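Local coordinates for Non-structural protein 2 (PDB 2GU0) that probably binds single-stranded RNA and hydrolyses nucleoside triphosphates as an octamer, helping to build the viral factories in which the rotavirus genome is replicated and packaged, at residues E112-L115 with C116-K119; K134-M137 with I138-L142; T146-T149 with P150-E153. All coordinates share one frame; numbering follows the deposited sequence.

Contact 1 (E112-L115 with C116-K119); sequences ENLL and CRIK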
loop_
_atom_site.group_PDB
_atom_site.type_symbol
_atom_site.label_atom_id
_atom_site.label_comp_id
_atom_site.label_asym_id
_atom_site.label_seq_id
_atom_site.Cartn_x
_atom_site.Cartn_y
_atom_site.Cartn_z
ATOM N N GLU A 112 -4.143 16.016 27.906
ATOM C CA GLU A 112 -4.126 15.209 26.703
ATOM C C GLU A 112 -5.483 15.300 26.038
ATOM O O GLU A 112 -5.579 15.274 24.818
ATOM C CB GLU A 112 -3.765 13.756 27.017
ATOM C CG GLU A 112 -4.185 12.775 25.933
ATOM C CD GLU A 112 -3.075 11.845 25.473
ATOM O OE1 GLU A 112 -2.218 11.470 26.295
ATOM O OE2 GLU A 112 -3.075 11.466 24.285
ATOM N N ASN A 113 -6.545 15.417 26.825
ATOM C CA ASN A 113 -7.852 15.537 26.207
ATOM C C ASN A 113 -8.027 16.925 25.620
ATOM O O ASN A 113 -8.585 17.062 24.529
ATOM C CB ASN A 113 -8.972 15.226 27.197
ATOM C CG ASN A 113 -9.385 13.774 27.155
ATOM O OD1 ASN A 113 -9.282 13.124 26.113
ATOM N ND2 ASN A 113 -9.874 13.259 28.275
ATOM N N LEU A 114 -7.547 17.955 26.318
ATOM C CA LEU A 114 -7.666 19.306 25.776
ATOM C C LEU A 114 -7.008 19.370 24.397
ATOM O O LEU A 114 -7.522 20.035 23.502
ATOM C CB LEU A 114 -7.037 20.341 26.706
ATOM C CG LEU A 114 -7.814 20.687 27.982
ATOM C CD1 LEU A 114 -6.989 21.619 28.838
ATOM C CD2 LEU A 114 -9.122 21.334 27.640
ATOM N N LEU A 115 -5.887 18.669 24.225
ATOM C CA LEU A 115 -5.194 18.637 22.933
ATOM C C LEU A 115 -6.129 18.189 21.815
ATOM O O LEU A 115 -6.094 18.736 20.714
ATOM C CB LEU A 115 -4.005 17.676 22.957
ATOM C CG LEU A 115 -2.712 18.076 23.659
ATOM C CD1 LEU A 115 -1.715 16.930 23.523
ATOM C CD2 LEU A 115 -2.163 19.351 23.051
ATOM N N CYS A 116 -6.955 17.186 22.097
ATOM C CA CYS A 116 -7.900 16.686 21.111
ATOM C C CYS A 116 -8.956 17.735 20.837
ATOM O O CYS A 116 -9.329 17.957 19.692
ATOM C CB CYS A 116 -8.558 15.395 21.603
ATOM S SG CYS A 116 -7.386 14.004 21.745
ATOM N N ARG A 117 -9.439 18.391 21.883
ATOM C CA ARG A 117 -10.453 19.421 21.687
ATOM C C ARG A 117 -9.861 20.513 20.823
ATOM O O ARG A 117 -10.492 20.991 19.892
ATOM C CB ARG A 117 -10.907 20.042 23.018
ATOM C CG ARG A 117 -11.828 19.187 23.875
ATOM C CD ARG A 117 -12.473 20.032 24.959
ATOM N NE ARG A 117 -13.227 21.130 24.369
ATOM C CZ ARG A 117 -13.658 22.199 25.028
ATOM N NH1 ARG A 117 -13.419 22.339 26.323
ATOM N NH2 ARG A 117 -14.320 23.145 24.380
ATOM N N ILE A 118 -8.628 20.890 21.126
ATOM C CA ILE A 118 -7.977 21.950 20.385
ATOM C C ILE A 118 -7.676 21.658 18.911
ATOM O O ILE A 118 -7.853 22.548 18.070
ATOM C CB ILE A 118 -6.699 22.393 21.092
ATOM C CG1 ILE A 118 -7.023 22.813 22.524
ATOM C CG2 ILE A 118 -6.107 23.565 20.369
ATOM C CD1 ILE A 118 -5.809 22.990 23.396
ATOM N N LYS A 119 -7.235 20.449 18.566
ATOM C CA LYS A 119 -6.955 20.188 17.159
ATOM C C LYS A 119 -8.236 19.903 16.387
ATOM O O LYS A 119 -8.206 19.687 15.172
ATOM C CB LYS A 119 -5.966 19.037 16.978
ATOM C CG LYS A 119 -6.495 17.696 17.383
ATOM C CD LYS A 119 -5.621 16.566 16.865
ATOM C CE LYS A 119 -5.671 16.481 15.347
ATOM N NZ LYS A 119 -5.065 15.212 14.852
#
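I118 lays its CG1–CD1 branch back over the L114 carbonyl, one turn earlier on the same face of helix 108-119, and CD1 stands 4.4 Å from L114 CB. This is the i to i+4 spacing of an alpha-helix. CG1 is anti to the carbonyl carbon of I118 (chi1 -56°), which turns the branch toward the preceding turn and sets it over L114 O. The same oxygen accepts the N-H of I118 at 2.8 Å. Regular bonds also run from R117 N to N113 O (3.1 Å) and from K119 N to L115 O (3.0 Å), so three consecutive i+4 bonds tie the two turns together.

Apolar types suit the faces that meet other helices: L114 packs on A135, V136 and A139 of helix 129-139, while L115 and I118 both touch L82 of helix 74-90. Polar types serve elsewhere. E112 starts away from the next turn, and its carboxylate receives the backbone N-H groups of K175 and L176 together with the amide of Q75. ND2 of N113 bonds E153, and OD1 takes a weak bond from H174 NE2. E112 also lies near R109, a predicted ATP-binding residue.

R117 begins as a helix residue and ends as a clamp. Its CB touches L114 O, but the chain then bends at chi3 (58°) and carries the guanidinium away from the preceding turn, where NE forms a salt bridge with D123 and NH1 bonds the carbonyls of P150 and T152. Each of these partners accepts from a planar donor well suited to several oxygens at once. On the more exposed side, C116 directs its SG back along the helix to 3.8 Å from E112 O.

Contact 2 (K134-M137 with I138-L142); sequences KAVM and IACNL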
loop_
_atom_site.group_PDB
_atom_site.type_symbol
_atom_site.label_atom_id
_atom_site.label_comp_id
_atom_site.label_asym_id
_atom_site.label_seq_id
_atom_site.Cartn_x
_atom_site.Cartn_y
_atom_site.Cartn_z
ATOM N N LYS A 134 -7.695 29.519 29.303
ATOM C CA LYS A 134 -8.365 29.243 30.574
ATOM C C LYS A 134 -8.512 27.751 30.829
ATOM O O LYS A 134 -8.263 27.290 31.940
ATOM C CB LYS A 134 -9.748 29.907 30.619
ATOM C CG LYS A 134 -9.758 31.293 31.233
ATOM C CD LYS A 134 -11.075 32.013 30.973
ATOM C CE LYS A 134 -10.994 33.480 31.401
ATOM N NZ LYS A 134 -12.227 34.229 31.037
ATOM N N ALA A 135 -8.924 27.000 29.807
ATOM C CA ALA A 135 -9.097 25.553 29.940
ATOM C C ALA A 135 -7.782 24.882 30.345
ATOM O O ALA A 135 -7.753 24.001 31.216
ATOM C CB ALA A 135 -9.602 24.956 28.623
ATOM N N VAL A 136 -6.700 25.310 29.705
ATOM C CA VAL A 136 -5.384 24.766 29.985
ATOM C C VAL A 136 -4.870 25.164 31.357
ATOM O O VAL A 136 -4.252 24.358 32.049
ATOM C CB VAL A 136 -4.363 25.219 28.943
ATOM C CG1 VAL A 136 -2.972 24.814 29.384
ATOM C CG2 VAL A 136 -4.701 24.623 27.596
ATOM N N MET A 137 -5.099 26.410 31.751
ATOM C CA MET A 137 -4.638 26.834 33.062
ATOM C C MET A 137 -5.339 25.990 34.106
ATOM O O MET A 137 -4.698 25.506 35.037
ATOM C CB MET A 137 -4.918 28.317 33.303
ATOM C CG MET A 137 -4.019 29.240 32.504
ATOM S SD MET A 137 -2.268 28.854 32.703
ATOM C CE MET A 137 -1.930 29.606 34.266
ATOM N N ILE A 138 -6.650 25.808 33.958
ATOM C CA ILE A 138 -7.380 24.976 34.908
ATOM C C ILE A 138 -6.704 23.594 34.947
ATOM O O ILE A 138 -6.319 23.114 36.011
ATOM C CB ILE A 138 -8.880 24.816 34.513
ATOM C CG1 ILE A 138 -9.645 26.100 34.822
ATOM C CG2 ILE A 138 -9.512 23.669 35.271
ATOM C CD1 ILE A 138 -11.096 26.054 34.399
ATOM N N ALA A 139 -6.531 22.977 33.784
ATOM C CA ALA A 139 -5.912 21.662 33.700
ATOM C C ALA A 139 -4.534 21.584 34.368
ATOM O O ALA A 139 -4.109 20.503 34.802
ATOM C CB ALA A 139 -5.805 21.253 32.250
ATOM N N CYS A 140 -3.844 22.727 34.452
ATOM C CA CYS A 140 -2.510 22.808 35.050
ATOM C C CYS A 140 -2.477 23.134 36.524
ATOM O O CYS A 140 -1.403 23.192 37.116
ATOM C CB CYS A 140 -1.666 23.839 34.317
ATOM S SG CYS A 140 -1.059 23.240 32.757
ATOM N N ASN A 141 -3.648 23.355 37.109
ATOM C CA ASN A 141 -3.748 23.681 38.524
ATOM C C ASN A 141 -3.060 24.990 38.855
ATOM O O ASN A 141 -2.516 25.160 39.942
ATOM C CB ASN A 141 -3.155 22.558 39.368
ATOM C CG ASN A 141 -3.936 21.281 39.239
ATOM O OD1 ASN A 141 -5.158 21.285 39.368
ATOM N ND2 ASN A 141 -3.245 20.176 38.980
ATOM N N LEU A 142 -3.090 25.917 37.904
ATOM C CA LEU A 142 -2.483 27.220 38.091
ATOM C C LEU A 142 -3.556 28.289 38.288
ATOM O O LEU A 142 -3.237 29.470 38.433
ATOM C CB LEU A 142 -1.608 27.580 36.891
ATOM C CG LEU A 142 -0.349 26.747 36.661
ATOM C CD1 LEU A 142 0.448 27.350 35.502
ATOM C CD2 LEU A 142 0.499 26.712 37.930
#
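A Schellman motif closes helix 129-139, and M137 and L142 make the hydrophobic contact that accompanies this kind of C-cap. The chain reverses at N141, whose phi is +63°; asparagine tolerates such a backbone better than most residues that carry a side chain. Two bonds then lead back into the last turn. N141 N reaches I138 O at 2.9 Å, and a longer, weak bond joins L142 N to M137 O at 3.3 Å.

The reversal brings L142 beside M137, five residues earlier. M137 bends at both chi2 (-52°) and chi3 (-79°), curling its flexible thioether toward the residue beyond the cap. Its methyl CE meets L142 CB and the branch ending in CD1, the latter at 3.5 Å, and the two side chains cross obliquely. A long, unbranched methionine can follow this path around the turn, while leucine offers a broad apolar surface and also packs on L87 of helix 74-90.

Before the cap the helix is regular, with I138 N bonded to K134 O and A139 N to A135 O, both at 3.0 Å. The small side chains of A135 and A139 allow helix 108-119 to come close, and A139 touches H110 and L111 there. V136 and C140 occupy the side facing helix 74-90. At the cap itself ND2 of N141 bonds V105 O, and the side chain also touches Q107, a predicted ATP-binding residue whose backbone is bonded to that of A139. One residue ahead of the motif, V136 CG1 stands 4.2 Å from C140 SG.

Contact 3 (T146-T149 with P150-E153); sequences TETT and PLTE
T149 O accepts T152 N at 3.3 Å, closing a type I beta turn with P150 and L151 at its corners, in the loop between helix 129-139 and strand 157-160. Proline suits the first corner because its ring already holds phi near -60°. One residue earlier, L151 N reaches T148 O at 3.3 Å, so a second tight turn overlaps the first. Both donors approach from above the carbonyl plane, the T152 N-H 71° out of it.

The side chains gather around these turns. T148 OG1 sits between its own N and carbonyl carbon (chi1 62°), which turns it toward the CD corner of the P150 ring, 3.3 Å from CD, the two side chains crossing at a slant; L151 runs beside T148 in the same direction. E147, centre of an inverse gamma turn, brings its carboxylate up to T152, though its exact place there is less sure. L151 turns its branches to L131, A135 and I138 of helix 129-139.

In the next shell, T149 OG1 bonds N189 and T187, and T152 OG1 also bonds T187, anchoring the loop to the region of strand 182-188. T149 and P150 in turn pack on I47 of a second subunit. K185, a predicted ATP-binding lysine, forms salt bridges with both E147 OE1 and E153 OE2, probably offsetting the repulsion of two like-charged oxygens that lie 5.4 Å apart.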
loop_
_atom_site.group_PDB
_atom_site.type_symbol
_atom_site.label_atom_id
_atom_site.label_comp_id
_atom_site.label_asym_id
_atom_site.label_seq_id
_atom_site.Cartn_x
_atom_site.Cartn_y
_atom_site.Cartn_z
ATOM N N THR A 146 -13.652 27.765 37.970
ATOM C CA THR A 146 -14.510 26.571 37.926
ATOM C C THR A 146 -14.589 25.969 36.515
ATOM O O THR A 146 -14.808 26.694 35.547
ATOM C CB THR A 146 -15.953 26.907 38.442
ATOM O OG1 THR A 146 -16.097 26.455 39.804
ATOM C CG2 THR A 146 -17.017 26.248 37.571
ATOM N N GLU A 147 -14.417 24.648 36.402
ATOM C CA GLU A 147 -14.448 23.987 35.097
ATOM C C GLU A 147 -15.861 23.883 34.533
ATOM O O GLU A 147 -16.524 22.856 34.674
ATOM C CB GLU A 147 -13.825 22.586 35.165
ATOM C CG GLU A 147 -13.473 22.022 33.787
ATOM C CD GLU A 147 -13.171 20.513 33.767
ATOM O OE1 GLU A 147 -12.444 20.018 34.661
ATOM O OE2 GLU A 147 -13.653 19.822 32.830
ATOM N N THR A 148 -16.321 24.954 33.898
ATOM C CA THR A 148 -17.645 24.964 33.315
ATOM C C THR A 148 -17.606 24.104 32.055
ATOM O O THR A 148 -16.574 23.532 31.738
ATOM C CB THR A 148 -18.085 26.395 32.983
ATOM O OG1 THR A 148 -17.195 26.965 32.024
ATOM C CG2 THR A 148 -18.067 27.244 34.235
ATOM N N THR A 149 -18.714 24.009 31.334
ATOM C CA THR A 149 -18.745 23.167 30.149
ATOM C C THR A 149 -17.835 23.568 28.999
ATOM O O THR A 149 -17.253 22.711 28.348
ATOM C CB THR A 149 -20.176 23.031 29.608
ATOM O OG1 THR A 149 -20.976 22.318 30.559
ATOM C CG2 THR A 149 -20.179 22.269 28.281
ATOM N N PRO A 150 -17.717 24.873 28.714
ATOM C CA PRO A 150 -16.857 25.325 27.612
ATOM C C PRO A 150 -15.396 24.964 27.821
ATOM O O PRO A 150 -14.619 24.902 26.863
ATOM C CB PRO A 150 -17.067 26.833 27.609
ATOM C CG PRO A 150 -18.466 26.973 28.069
ATOM C CD PRO A 150 -18.530 25.991 29.223
ATOM N N LEU A 151 -15.043 24.697 29.075
ATOM C CA LEU A 151 -13.669 24.381 29.436
ATOM C C LEU A 151 -13.375 22.933 29.815
ATOM O O LEU A 151 -12.224 22.615 30.143
ATOM C CB LEU A 151 -13.243 25.286 30.591
ATOM C CG LEU A 151 -13.675 26.741 30.397
ATOM C CD1 LEU A 151 -13.472 27.502 31.671
ATOM C CD2 LEU A 151 -12.889 27.377 29.254
ATOM N N THR A 152 -14.376 22.051 29.777
ATOM C CA THR A 152 -14.128 20.661 30.169
ATOM C C THR A 152 -12.997 20.062 29.364
ATOM O O THR A 152 -12.701 20.510 28.266
ATOM C CB THR A 152 -15.345 19.738 29.968
ATOM O OG1 THR A 152 -16.494 20.326 30.564
ATOM C CG2 THR A 152 -15.104 18.387 30.644
ATOM N N GLU A 153 -12.381 19.030 29.916
ATOM C CA GLU A 153 -11.295 18.361 29.235
ATOM C C GLU A 153 -11.746 17.573 28.007
ATOM O O GLU A 153 -10.937 17.308 27.133
ATOM C CB GLU A 153 -10.571 17.408 30.194
ATOM C CG GLU A 153 -11.433 16.282 30.737
ATOM C CD GLU A 153 -10.640 15.264 31.550
ATOM O OE1 GLU A 153 -9.871 14.477 30.953
ATOM O OE2 GLU A 153 -10.794 15.252 32.792
#

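Contacts 1 and 2 belong to successive helices of the N-terminal family region, and contact 3 lies in the C-terminal, HIT-like one. Contact 3 is the most buried, with no exposed residue; the other two each keep some residues at the surface. Contacts 1 and 2 meet by apolar packing of the two helices. Contacts 2 and 3 meet where apolar side chains of the helix lie against both side chain and backbone of the loop. Between contacts 1 and 3 polarity dominates, as a guanidinium reaches loop carbonyls. Regular helical bonds thus hold 112-119, a helix cap ends 134-142, and tight turns outside any helix or strand, with charged side chains, shape 146-153 near predicted nucleotide-binding residues.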